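Local coordinates for protein beta-galactosidase (Bacillus circulans subsp. alkalophilus, PDB 3TTY) that hydrolyses beta-galactosides to release terminal galactose, using a TIM-barrel catalytic domain, at residues 123-128 with 233-238; 239-242 with 248-251. One frame throughout, in Å; residues are numbered along the deposited sequence.

How the contacts relate
Both contacts lie in the TIM barrel and share helix 215-243. Contact 1 packs 233-238 of this helix against helix 119-135. Contact 2 packs its last turn, 239-242, against 248-251, at the start of strand 249-253. Their centres are about 9 Å apart. Two side chains join them. On the outside, K126 CE of contact 1 lies 3.5 Å from E239 OE1 of contact 2. On the inside, F233, in segment 233-238, touches the strand with its ring atoms: CD1 is 3.7 Å from T251 CG2 and CE1 4.1 Å from V249 CG1. The strand runs on from T251 directly to N252, which lines the galactose pocket, so contact 2 is the nearer of the two along the chain.

Contact 1: 123-128 with 233-238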
loop_
_atom_site.group_PDB
_atom_site.type_symbol
_atom_site.label_atom_id
_atom_site.label_comp_id
_atom_site.label_asym_id
_atom_site.label_seq_id
_atom_site.Cartn_x
_atom_site.Cartn_y
_atom_site.Cartn_z
ATOM N N LYS A 123 34.882 14.366 -8.466
ATOM C CA LYS A 123 36.311 14.527 -8.172
ATOM C C LYS A 123 37.005 13.195 -7.865
ATOM O O LYS A 123 37.993 12.842 -8.502
ATOM C CB LYS A 123 36.535 15.523 -7.021
ATOM C CG LYS A 123 37.984 15.695 -6.601
ATOM C CD LYS A 123 38.117 16.747 -5.509
ATOM C CE LYS A 123 39.527 16.778 -4.925
ATOM N NZ LYS A 123 39.660 17.783 -3.805
ATOM N N TYR A 124 36.494 12.439 -6.904
ATOM C CA TYR A 124 37.206 11.220 -6.509
ATOM C C TYR A 124 36.965 10.025 -7.431
ATOM O O TYR A 124 37.831 9.162 -7.568
ATOM C CB TYR A 124 36.930 10.878 -5.048
ATOM C CG TYR A 124 37.503 11.912 -4.120
ATOM C CD1 TYR A 124 38.882 12.062 -3.995
ATOM C CD2 TYR A 124 36.673 12.759 -3.387
ATOM C CE1 TYR A 124 39.425 13.014 -3.151
ATOM C CE2 TYR A 124 37.212 13.723 -2.531
ATOM C CZ TYR A 124 38.591 13.848 -2.423
ATOM O OH TYR A 124 39.146 14.801 -1.589
ATOM N N ALA A 125 35.802 9.978 -8.071
ATOM C CA ALA A 125 35.517 8.895 -8.988
ATOM C C ALA A 125 36.438 8.994 -10.206
ATOM O O ALA A 125 36.978 7.988 -10.654
ATOM C CB ALA A 125 34.040 8.892 -9.408
ATOM N N LYS A 126 36.625 10.207 -10.726
ATOM C CA LYS A 126 37.582 10.436 -11.810
ATOM C C LYS A 126 39.018 10.063 -11.409
ATOM O O LYS A 126 39.713 9.349 -12.125
ATOM C CB LYS A 126 37.544 11.890 -12.269
ATOM C CG LYS A 126 38.632 12.228 -13.285
ATOM C CD LYS A 126 38.346 13.530 -14.042
ATOM C CE LYS A 126 39.415 13.785 -15.110
ATOM N NZ LYS A 126 39.119 14.997 -15.925
ATOM N N ILE A 127 39.463 10.554 -10.262
ATOM C CA ILE A 127 40.784 10.188 -9.777
ATOM C C ILE A 127 40.958 8.669 -9.648
ATOM O O ILE A 127 41.956 8.116 -10.120
ATOM C CB ILE A 127 41.112 10.895 -8.450
ATOM C CG1 ILE A 127 41.215 12.405 -8.696
ATOM C CG2 ILE A 127 42.417 10.355 -7.859
ATOM C CD1 ILE A 127 41.534 13.230 -7.454
ATOM N N LEU A 128 39.990 7.994 -9.030
ATOM C CA LEU A 128 40.105 6.543 -8.824
ATOM C C LEU A 128 40.263 5.782 -10.147
ATOM O O LEU A 128 41.149 4.937 -10.285
ATOM C CB LEU A 128 38.923 5.989 -8.025
ATOM C CG LEU A 128 38.911 4.481 -7.746
ATOM C CD1 LEU A 128 40.241 3.996 -7.141
ATOM C CD2 LEU A 128 37.733 4.114 -6.845
ATOM N N PHE A 233 29.413 8.379 -16.278
ATOM C CA PHE A 233 30.031 7.302 -17.053
ATOM C C PHE A 233 31.124 7.808 -17.990
ATOM O O PHE A 233 32.260 7.308 -17.972
ATOM C CB PHE A 233 29.001 6.530 -17.871
ATOM C CG PHE A 233 29.625 5.584 -18.868
ATOM C CD1 PHE A 233 30.191 4.390 -18.445
ATOM C CD2 PHE A 233 29.666 5.901 -20.218
ATOM C CE1 PHE A 233 30.783 3.523 -19.347
ATOM C CE2 PHE A 233 30.248 5.040 -21.138
ATOM C CZ PHE A 233 30.809 3.850 -20.709
ATOM N N LYS A 234 30.761 8.796 -18.808
ATOM C CA LYS A 234 31.664 9.379 -19.794
ATOM C C LYS A 234 32.900 9.965 -19.145
ATOM O O LYS A 234 34.007 9.836 -19.667
ATOM C CB LYS A 234 30.961 10.465 -20.615
ATOM C CG LYS A 234 29.664 10.002 -21.278
ATOM C CD LYS A 234 29.235 10.908 -22.448
ATOM C CE LYS A 234 29.409 12.387 -22.127
ATOM N NZ LYS A 234 28.896 13.266 -23.213
ATOM N N MET A 235 32.704 10.615 -18.006
ATOM C CA MET A 235 33.814 11.181 -17.269
ATOM C C MET A 235 34.852 10.108 -16.919
ATOM O O MET A 235 36.051 10.347 -17.051
ATOM C CB MET A 235 33.317 11.889 -16.007
ATOM C CG MET A 235 34.432 12.366 -15.092
ATOM S SD MET A 235 33.843 12.756 -13.421
ATOM C CE MET A 235 33.630 11.109 -12.726
ATOM N N GLU A 236 34.401 8.937 -16.470
ATOM C CA GLU A 236 35.336 7.865 -16.100
ATOM C C GLU A 236 35.921 7.208 -17.349
ATOM O O GLU A 236 37.127 6.957 -17.437
ATOM C CB GLU A 236 34.669 6.813 -15.197
ATOM C CG GLU A 236 34.408 7.284 -13.765
ATOM C CD GLU A 236 34.019 6.130 -12.827
ATOM O OE1 GLU A 236 34.633 5.041 -12.908
ATOM O OE2 GLU A 236 33.102 6.310 -12.004
ATOM N N ARG A 237 35.054 6.941 -18.315
ATOM C CA ARG A 237 35.463 6.375 -19.586
ATOM C C ARG A 237 36.644 7.173 -20.136
ATOM O O ARG A 237 37.645 6.593 -20.528
ATOM C CB ARG A 237 34.289 6.388 -20.570
ATOM C CG ARG A 237 34.633 5.999 -21.999
ATOM C CD ARG A 237 33.575 6.505 -22.971
ATOM N NE ARG A 237 33.704 7.936 -23.189
ATOM C CZ ARG A 237 32.812 8.688 -23.826
ATOM N NH1 ARG A 237 31.703 8.148 -24.308
ATOM N NH2 ARG A 237 33.028 9.986 -23.977
ATOM N N ASP A 238 36.531 8.503 -20.140
ATOM C CA ASP A 238 37.579 9.354 -20.714
ATOM C C ASP A 238 38.905 9.262 -19.959
ATOM O O ASP A 238 39.974 9.226 -20.564
ATOM C CB ASP A 238 37.123 10.811 -20.811
ATOM C CG ASP A 238 36.010 11.019 -21.858
ATOM O OD1 ASP A 238 35.780 10.123 -22.709
ATOM O OD2 ASP A 238 35.365 12.093 -21.829
#
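Two outer helices of the TIM barrel pack side by side here, with M235 and E236 of one meeting A125 and K126 of the other. The axes of the two segments come within 8.9 Å and run in roughly the same direction, crossing at -31°. The backbones are closest at K126 and E236, whose CA atoms are 5.5 Å apart. M235 reaches across to helix 119-135. Its CG is anti to the backbone N, and a bend at chi3 (76°) turns the methyl toward 123-128. CE lies 3.7 Å from K126 N and 4.0 Å from A125 CB, while SD sits 4.0 Å from K126 CB. The methyl thus packs against backbone as well as side chain. K126 meets M235 with its backbone N and CB, and the rest of its chain extends to the exposed side. These are the helices that precede strands 142-146 and 249-253, which are neighbours in the barrel. E236 OE2 is 3.8 Å from A125 CB. This is packing without a bond, a carboxylate oxygen against a methyl. The buried carboxylate is held elsewhere: OE2 hydrogen-bonds with T82 OG1 and OE1 with T80 OG1, both just beyond strand 75-79. On the other flank of helix 215-243, R237 grips D238 OD1 side-on through NE and NH2, and its NH1 forms a salt bridge with E268.

Contact 2: 239-242 with 248-251; sequences ELKR and PVTT
The last turn of helix 215-243 lies over the start of the following barrel strand, with L240 and V249 the closest backbone pair at 8.1 Å between CA atoms. V249 points toward the helix and splits its two methyls between two neighbouring helix residues. With chi1 at -177°, CG1 is anti to the backbone N and CG2 is anti to the carbonyl carbon. CG1 meets the tip of L240, 4.1 Å from its CD1. CG2 meets the side of K241, 4.1 Å from its CE. Both helix side chains slant across the valine. The L240 contact is purely apolar and buried. K241 is different, because its aliphatic chain does the packing while its amine goes on to a charge. The chain is extended as far as CE and then bends at chi4 (-50°). NZ remains near the valine, at 4.2 Å from CG2, and forms a salt bridge with D270. The same oxygen, D270 OD2, also accepts the backbone N-H of V249. This carboxylate therefore ties the helix end to the first residues of the strand from outside both segments. A short loop joins the two segments, so the contact belongs to the short helix-to-strand connection of the beta/alpha barrel. Strand 249-253 pairs with strand 142-146 on one side and 273-275 on the other. L240 is wedged further between W145 of the former and A129 and A133 of helix 119-135.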
loop_
_atom_site.group_PDB
_atom_site.type_symbol
_atom_site.label_atom_id
_atom_site.label_comp_id
_atom_site.label_asym_id
_atom_site.label_seq_id
_atom_site.Cartn_x
_atom_site.Cartn_y
_atom_site.Cartn_z
ATOM N N GLU A 239 38.839 9.217 -18.637
ATOM C CA GLU A 239 40.048 9.106 -17.829
ATOM C C GLU A 239 40.711 7.744 -18.057
ATOM O O GLU A 239 41.927 7.647 -18.127
ATOM C CB GLU A 239 39.726 9.353 -16.344
ATOM C CG GLU A 239 40.931 9.447 -15.418
ATOM C CD GLU A 239 41.862 10.629 -15.723
ATOM O OE1 GLU A 239 41.538 11.459 -16.604
ATOM O OE2 GLU A 239 42.925 10.722 -15.066
ATOM N N LEU A 240 39.899 6.707 -18.217
ATOM C CA LEU A 240 40.398 5.364 -18.521
ATOM C C LEU A 240 41.110 5.311 -19.868
ATOM O O LEU A 240 42.229 4.808 -19.975
ATOM C CB LEU A 240 39.251 4.346 -18.518
ATOM C CG LEU A 240 38.583 4.068 -17.170
ATOM C CD1 LEU A 240 37.416 3.108 -17.326
ATOM C CD2 LEU A 240 39.601 3.526 -16.170
ATOM N N LYS A 241 40.445 5.817 -20.898
ATOM C CA LYS A 241 41.001 5.809 -22.244
ATOM C C LYS A 241 42.272 6.660 -22.376
ATOM O O LYS A 241 43.126 6.370 -23.206
ATOM C CB LYS A 241 39.944 6.239 -23.261
ATOM C CG LYS A 241 38.908 5.155 -23.558
ATOM C CD LYS A 241 37.810 5.701 -24.466
ATOM C CE LYS A 241 36.889 4.587 -24.958
ATOM N NZ LYS A 241 37.640 3.424 -25.532
ATOM N N ARG A 242 42.401 7.694 -21.551
ATOM C CA ARG A 242 43.619 8.499 -21.519
ATOM C C ARG A 242 44.865 7.627 -21.259
ATOM O O ARG A 242 45.941 7.874 -21.814
ATOM C CB ARG A 242 43.507 9.564 -20.431
ATOM C CG ARG A 242 44.107 10.910 -20.801
ATOM C CD ARG A 242 43.749 11.981 -19.766
ATOM N NE ARG A 242 44.313 11.684 -18.448
ATOM C CZ ARG A 242 45.456 12.189 -17.990
ATOM N NH1 ARG A 242 46.164 13.028 -18.742
ATOM N NH2 ARG A 242 45.890 11.863 -16.778
ATOM N N PRO A 248 38.734 -1.661 -24.239
ATOM C CA PRO A 248 37.326 -1.258 -24.375
ATOM C C PRO A 248 36.670 -0.977 -23.023
ATOM O O PRO A 248 37.108 -1.496 -21.994
ATOM C CB PRO A 248 36.663 -2.479 -25.036
ATOM C CG PRO A 248 37.784 -3.313 -25.545
ATOM C CD PRO A 248 38.936 -3.065 -24.621
ATOM N N VAL A 249 35.621 -0.167 -23.033
ATOM C CA VAL A 249 34.997 0.286 -21.801
ATOM C C VAL A 249 33.504 0.053 -21.873
ATOM O O VAL A 249 32.865 0.366 -22.887
ATOM C CB VAL A 249 35.206 1.791 -21.594
ATOM C CG1 VAL A 249 34.614 2.222 -20.251
ATOM C CG2 VAL A 249 36.688 2.150 -21.696
ATOM N N THR A 250 32.947 -0.501 -20.802
ATOM C CA THR A 250 31.508 -0.682 -20.713
ATOM C C THR A 250 31.021 -0.339 -19.314
ATOM O O THR A 250 31.817 -0.057 -18.406
ATOM C CB THR A 250 31.095 -2.128 -21.054
ATOM O OG1 THR A 250 29.677 -2.209 -21.182
ATOM C CG2 THR A 250 31.554 -3.103 -19.967
ATOM N N THR A 251 29.706 -0.350 -19.152
ATOM C CA THR A 251 29.098 -0.374 -17.831
ATOM C C THR A 251 27.900 -1.310 -17.940
ATOM O O THR A 251 27.439 -1.578 -19.044
ATOM C CB THR A 251 28.720 1.049 -17.312
ATOM O OG1 THR A 251 28.234 0.944 -15.972
ATOM C CG2 THR A 251 27.646 1.709 -18.213
#